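Local atomic coordinates of ethyl tert-butyl ether degradation EthD protein (Ralstonia eutropha JMP134, PDB entry 3BF4), a protein that is of unknown function but belongs to the EthD family, whose members are probably oxidoreductases. Residues Tyr39-Arg51 against His97-Thr109. The protein carries 3 engineered substitutions. Residues are numbered along the deposited sequence; the frame is centred on the assembly and turned at random.
With EDO (1,2-ethanediol), chain C.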
loop_
_atom_site.group_PDB
_atom_site.type_symbol
_atom_site.label_atom_id
_atom_site.label_comp_id
_atom_site.label_asym_id
_atom_site.label_seq_id
_atom_site.Cartn_x
_atom_site.Cartn_y
_atom_site.Cartn_z
ATOM N N TYR A 39 4.513 -19.106 -5.060
ATOM C CA TYR A 39 4.383 -18.904 -6.516
ATOM C C TYR A 39 4.264 -17.407 -6.820
ATOM O O TYR A 39 4.918 -16.887 -7.719
ATOM C CB TYR A 39 3.149 -19.645 -7.074
ATOM C CG TYR A 39 3.054 -19.643 -8.593
ATOM C CD1 TYR A 39 2.570 -18.514 -9.292
ATOM C CD2 TYR A 39 3.444 -20.765 -9.342
ATOM C CE1 TYR A 39 2.484 -18.502 -10.681
ATOM C CE2 TYR A 39 3.358 -20.762 -10.758
ATOM C CZ TYR A 39 2.879 -19.625 -11.413
ATOM O OH TYR A 39 2.785 -19.585 -12.784
ATOM N N TYR A 40 3.410 -16.736 -6.058
ATOM C CA TYR A 40 3.188 -15.304 -6.208
ATOM C C TYR A 40 4.491 -14.505 -6.166
ATOM O O TYR A 40 4.785 -13.736 -7.073
ATOM C CB TYR A 40 2.233 -14.811 -5.118
ATOM C CG TYR A 40 1.855 -13.371 -5.242
ATOM C CD1 TYR A 40 1.289 -12.885 -6.430
ATOM C CD2 TYR A 40 2.003 -12.486 -4.168
ATOM C CE1 TYR A 40 0.899 -11.553 -6.561
ATOM C CE2 TYR A 40 1.604 -11.132 -4.290
ATOM C CZ TYR A 40 1.057 -10.681 -5.487
ATOM O OH TYR A 40 0.690 -9.371 -5.613
ATOM N N CYS A 41 5.279 -14.763 -5.137
ATOM C CA CYS A 41 6.538 -14.074 -4.913
ATOM C C CYS A 41 7.708 -14.441 -5.843
ATOM O O CYS A 41 8.382 -13.538 -6.326
ATOM C CB CYS A 41 6.980 -14.328 -3.475
ATOM S SG CYS A 41 8.500 -13.536 -3.027
ATOM N N ASP A 42 7.958 -15.739 -6.045
ATOM C CA ASP A 42 9.120 -16.190 -6.865
ATOM C C ASP A 42 8.824 -16.440 -8.347
ATOM O O ASP A 42 9.772 -16.460 -9.134
ATOM C CB ASP A 42 10.011 -17.336 -6.254
ATOM C CG ASP A 42 9.463 -17.957 -4.968
ATOM O OD1 ASP A 42 9.201 -17.190 -4.019
ATOM O OD2 ASP A 42 9.360 -19.206 -4.876
ATOM N N ARG A 43 7.551 -16.598 -8.739
ATOM C CA ARG A 43 7.185 -16.848 -10.160
ATOM C C ARG A 43 6.416 -15.697 -10.788
ATOM O O ARG A 43 6.846 -15.135 -11.792
ATOM C CB ARG A 43 6.356 -18.137 -10.308
ATOM C CG ARG A 43 7.004 -19.415 -9.746
ATOM C CD ARG A 43 8.003 -20.004 -10.696
ATOM N NE ARG A 43 7.336 -20.665 -11.830
ATOM C CZ ARG A 43 6.935 -21.947 -11.885
ATOM N NH1 ARG A 43 7.108 -22.800 -10.860
ATOM N NH2 ARG A 43 6.342 -22.396 -13.000
ATOM N N HIS A 44 5.293 -15.323 -10.180
ATOM C CA HIS A 44 4.440 -14.289 -10.751
ATOM C C HIS A 44 5.061 -12.877 -10.766
ATOM O O HIS A 44 5.151 -12.276 -11.838
ATOM C CB HIS A 44 3.068 -14.275 -10.082
ATOM C CG HIS A 44 2.111 -13.295 -10.691
ATOM N ND1 HIS A 44 1.477 -13.519 -11.895
ATOM C CD2 HIS A 44 1.671 -12.098 -10.252
ATOM C CE1 HIS A 44 0.690 -12.499 -12.169
ATOM N NE2 HIS A 44 0.792 -11.621 -11.191
HETATM N N MSE A 45 5.483 -12.370 -9.608
HETATM C CA MSE A 45 6.030 -10.996 -9.501
HETATM C C MSE A 45 7.269 -10.711 -10.375
HETATM O O MSE A 45 7.336 -9.640 -10.982
HETATM C CB MSE A 45 6.298 -10.596 -8.044
HETATM C CG MSE A 45 5.059 -10.489 -7.148
HETATM SE SE MSE A 45 3.837 -9.125 -7.723
HETATM C CE MSE A 45 5.016 -7.571 -7.510
ATOM N N PRO A 46 8.255 -11.631 -10.416
ATOM C CA PRO A 46 9.380 -11.451 -11.329
ATOM C C PRO A 46 8.954 -11.442 -12.812
ATOM O O PRO A 46 9.552 -10.705 -13.613
ATOM C CB PRO A 46 10.281 -12.654 -10.999
ATOM C CG PRO A 46 9.929 -12.958 -9.582
ATOM C CD PRO A 46 8.463 -12.832 -9.593
HETATM N N MSE A 47 7.944 -12.248 -13.165
HETATM C CA MSE A 47 7.380 -12.228 -14.520
HETATM C C MSE A 47 6.702 -10.880 -14.809
HETATM O O MSE A 47 6.928 -10.310 -15.868
HETATM C CB MSE A 47 6.429 -13.409 -14.766
HETATM C CG MSE A 47 5.802 -13.461 -16.169
HETATM SE SE MSE A 47 4.203 -12.315 -16.396
HETATM C CE MSE A 47 3.077 -13.110 -15.003
ATOM N N VAL A 48 5.883 -10.377 -13.883
ATOM C CA VAL A 48 5.198 -9.083 -14.092
ATOM C C VAL A 48 6.219 -7.938 -14.234
ATOM O O VAL A 48 6.056 -7.065 -15.101
ATOM C CB VAL A 48 4.165 -8.741 -12.976
ATOM C CG1 VAL A 48 3.537 -7.362 -13.222
ATOM C CG2 VAL A 48 3.072 -9.821 -12.894
ATOM N N LYS A 49 7.263 -7.958 -13.397
ATOM C CA LYS A 49 8.326 -6.947 -13.461
ATOM C C LYS A 49 9.076 -7.023 -14.789
ATOM O O LYS A 49 9.376 -5.983 -15.364
ATOM C CB LYS A 49 9.299 -7.069 -12.278
ATOM C CG LYS A 49 10.441 -6.020 -12.235
ATOM C CD LYS A 49 9.909 -4.593 -12.134
ATOM C CE LYS A 49 11.032 -3.626 -11.819
ATOM N NZ LYS A 49 12.017 -3.541 -12.931
ATOM N N ALA A 50 9.376 -8.240 -15.261
ATOM C CA ALA A 50 10.027 -8.444 -16.574
ATOM C C ALA A 50 9.220 -7.787 -17.700
ATOM O O ALA A 50 9.792 -7.118 -18.570
ATOM C CB ALA A 50 10.220 -9.937 -16.874
ATOM N N ARG A 51 7.895 -7.949 -17.651
ATOM C CA ARG A 51 6.987 -7.375 -18.662
ATOM C C ARG A 51 6.835 -5.866 -18.540
ATOM O O ARG A 51 6.596 -5.208 -19.542
ATOM C CB ARG A 51 5.600 -8.036 -18.618
ATOM C CG ARG A 51 5.577 -9.538 -18.853
ATOM C CD ARG A 51 6.083 -9.969 -20.218
ATOM N NE ARG A 51 6.125 -11.422 -20.299
ATOM C CZ ARG A 51 7.084 -12.202 -19.794
ATOM N NH1 ARG A 51 8.179 -11.713 -19.200
ATOM N NH2 ARG A 51 6.958 -13.518 -19.920
ATOM N N HIS A 97 1.085 -6.630 -22.340
ATOM C CA HIS A 97 1.289 -7.810 -21.497
ATOM C C HIS A 97 0.227 -8.131 -20.449
ATOM O O HIS A 97 0.372 -9.132 -19.746
ATOM C CB HIS A 97 2.665 -7.703 -20.843
ATOM C CG HIS A 97 3.773 -7.491 -21.822
ATOM N ND1 HIS A 97 4.067 -8.398 -22.819
ATOM C CD2 HIS A 97 4.655 -6.475 -21.962
ATOM C CE1 HIS A 97 5.085 -7.949 -23.528
ATOM N NE2 HIS A 97 5.455 -6.783 -23.033
ATOM N N GLY A 98 -0.842 -7.341 -20.368
ATOM C CA GLY A 98 -1.903 -7.575 -19.383
ATOM C C GLY A 98 -2.653 -8.894 -19.528
ATOM O O GLY A 98 -3.027 -9.487 -18.517
ATOM N N ALA A 99 -2.861 -9.344 -20.766
ATOM C CA ALA A 99 -3.546 -10.620 -21.033
ATOM C C ALA A 99 -2.759 -11.766 -20.387
ATOM O O ALA A 99 -3.319 -12.538 -19.602
ATOM C CB ALA A 99 -3.737 -10.849 -22.512
ATOM N N GLU A 100 -1.456 -11.811 -20.660
ATOM C CA GLU A 100 -0.568 -12.792 -20.049
ATOM C C GLU A 100 -0.545 -12.662 -18.518
ATOM O O GLU A 100 -0.653 -13.665 -17.821
ATOM C CB GLU A 100 0.852 -12.645 -20.567
ATOM C CG GLU A 100 1.793 -13.699 -19.983
ATOM C CD GLU A 100 3.211 -13.571 -20.434
ATOM O OE1 GLU A 100 3.557 -12.557 -21.080
ATOM O OE2 GLU A 100 3.972 -14.511 -20.119
ATOM N N ILE A 101 -0.384 -11.443 -18.014
ATOM C CA ILE A 101 -0.325 -11.197 -16.567
ATOM C C ILE A 101 -1.588 -11.731 -15.874
ATOM O O ILE A 101 -1.479 -12.533 -14.956
ATOM C CB ILE A 101 -0.074 -9.705 -16.241
ATOM C CG1 ILE A 101 1.363 -9.320 -16.636
ATOM C CG2 ILE A 101 -0.278 -9.423 -14.749
ATOM C CD1 ILE A 101 1.598 -7.830 -16.741
ATOM N N LEU A 102 -2.755 -11.333 -16.375
ATOM C CA LEU A 102 -4.051 -11.789 -15.848
ATOM C C LEU A 102 -4.253 -13.300 -15.971
ATOM O O LEU A 102 -4.808 -13.917 -15.067
ATOM C CB LEU A 102 -5.219 -11.057 -16.517
ATOM C CG LEU A 102 -5.332 -9.564 -16.228
ATOM C CD1 LEU A 102 -6.383 -8.952 -17.168
ATOM C CD2 LEU A 102 -5.657 -9.272 -14.747
ATOM N N GLY A 103 -3.772 -13.885 -17.068
ATOM C CA GLY A 103 -3.867 -15.326 -17.295
ATOM C C GLY A 103 -3.098 -16.187 -16.302
ATOM O O GLY A 103 -3.428 -17.353 -16.141
ATOM N N ASP A 104 -2.082 -15.610 -15.652
ATOM C CA ASP A 104 -1.255 -16.297 -14.649
ATOM C C ASP A 104 -1.844 -16.274 -13.221
ATOM O O ASP A 104 -1.398 -17.062 -12.378
ATOM C CB ASP A 104 0.156 -15.659 -14.627
ATOM C CG ASP A 104 1.176 -16.469 -13.818
ATOM O OD1 ASP A 104 1.268 -17.686 -14.015
ATOM O OD2 ASP A 104 1.884 -15.882 -12.980
ATOM N N ILE A 105 -2.855 -15.427 -12.960
ATOM C CA ILE A 105 -3.417 -15.297 -11.605
ATOM C C ILE A 105 -3.997 -16.637 -11.105
ATOM O O ILE A 105 -3.798 -16.994 -9.942
ATOM C CB ILE A 105 -4.428 -14.116 -11.463
ATOM C CG1 ILE A 105 -3.790 -12.778 -11.894
ATOM C CG2 ILE A 105 -4.906 -14.002 -10.008
ATOM C CD1 ILE A 105 -4.733 -11.571 -11.818
ATOM N N ALA A 106 -4.664 -17.381 -11.989
ATOM C CA ALA A 106 -5.224 -18.715 -11.655
ATOM C C ALA A 106 -4.190 -19.747 -11.153
ATOM O O ALA A 106 -4.566 -20.715 -10.511
ATOM C CB ALA A 106 -5.989 -19.297 -12.856
ATOM N N ASN A 107 -2.909 -19.553 -11.474
ATOM C CA ASN A 107 -1.841 -20.448 -11.025
ATOM C C ASN A 107 -1.489 -20.341 -9.536
ATOM O O ASN A 107 -0.819 -21.231 -9.009
ATOM C CB ASN A 107 -0.587 -20.249 -11.888
ATOM C CG ASN A 107 -0.820 -20.616 -13.349
ATOM O OD1 ASN A 107 -1.504 -21.590 -13.652
ATOM N ND2 ASN A 107 -0.251 -19.838 -14.254
ATOM N N TYR A 108 -1.887 -19.251 -8.877
ATOM C CA TYR A 108 -1.653 -19.076 -7.437
ATOM C C TYR A 108 -2.881 -18.700 -6.606
ATOM O O TYR A 108 -2.809 -18.811 -5.386
ATOM C CB TYR A 108 -0.517 -18.071 -7.179
ATOM C CG TYR A 108 -0.748 -16.670 -7.706
ATOM C CD1 TYR A 108 -1.357 -15.691 -6.918
ATOM C CD2 TYR A 108 -0.312 -16.309 -8.979
ATOM C CE1 TYR A 108 -1.560 -14.375 -7.413
ATOM C CE2 TYR A 108 -0.489 -15.014 -9.474
ATOM C CZ TYR A 108 -1.128 -14.056 -8.699
ATOM O OH TYR A 108 -1.320 -12.798 -9.184
ATOM N N THR A 109 -3.983 -18.270 -7.225
ATOM C CA THR A 109 -5.176 -17.879 -6.479
ATOM C C THR A 109 -6.451 -17.760 -7.320
ATOM O O THR A 109 -6.387 -17.545 -8.541
ATOM C CB THR A 109 -4.970 -16.482 -5.786
ATOM O OG1 THR A 109 -6.040 -16.216 -4.867
ATOM C CG2 THR A 109 -4.886 -15.313 -6.822
HETATM C C1 EDO C . 0.447 -8.735 -9.223
HETATM O O1 EDO C . -0.487 -8.961 -8.148
HETATM C C2 EDO C . -0.227 -8.658 -10.597
HETATM O O2 EDO C . -1.445 -9.411 -10.625
#
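His44 reaches from helix 39-51 to Asp104 and Tyr108 of segment 97-109. Its CB lies between Asp104 OD2 and Tyr108 CE2, and His44 CG is 3.3 Å from Tyr108 CE2, where the edge of the tyrosine ring turns toward the imidazole face, the planes 52° apart. A chi1 of -176° swings the ring across to the other segment, where His44 ND1 donates to the anti lone pair of Asp104 OD2 at 2.6 Å, nearly straight and in the ring plane. CD2 lies under Tyr108 OH, CE1 meets Ile101 O edge-on, and NE2 accepts a weak bond from O2 of a bound ethanediol, probably a crystallisation additive. Val48 CG2 covers the other imidazole face. Histidine suits this place because its flat ring packs on both faces while its nitrogens serve polar partners.

Aspartate suits position 104 because its two oxygens serve two partners at once: Tyr39 OH donates to the syn lone pair of Asp104 OD1 (2.7 Å), which Asn107 ND2 also grips. Farther along, Arg51 lays its apolar CD over the His97 ring (CH-pi) and clasps Glu100 side-on with its charged end, Arg51 NE to Glu100 OE1 at 2.9 Å.

Tyr108 OH bonds to Tyr27, bringing the sheet into this histidine-carboxylate and aromatic cluster, where two antiparallel helices pack on one face of the four-stranded antiparallel sheet of a ferredoxin-like fold.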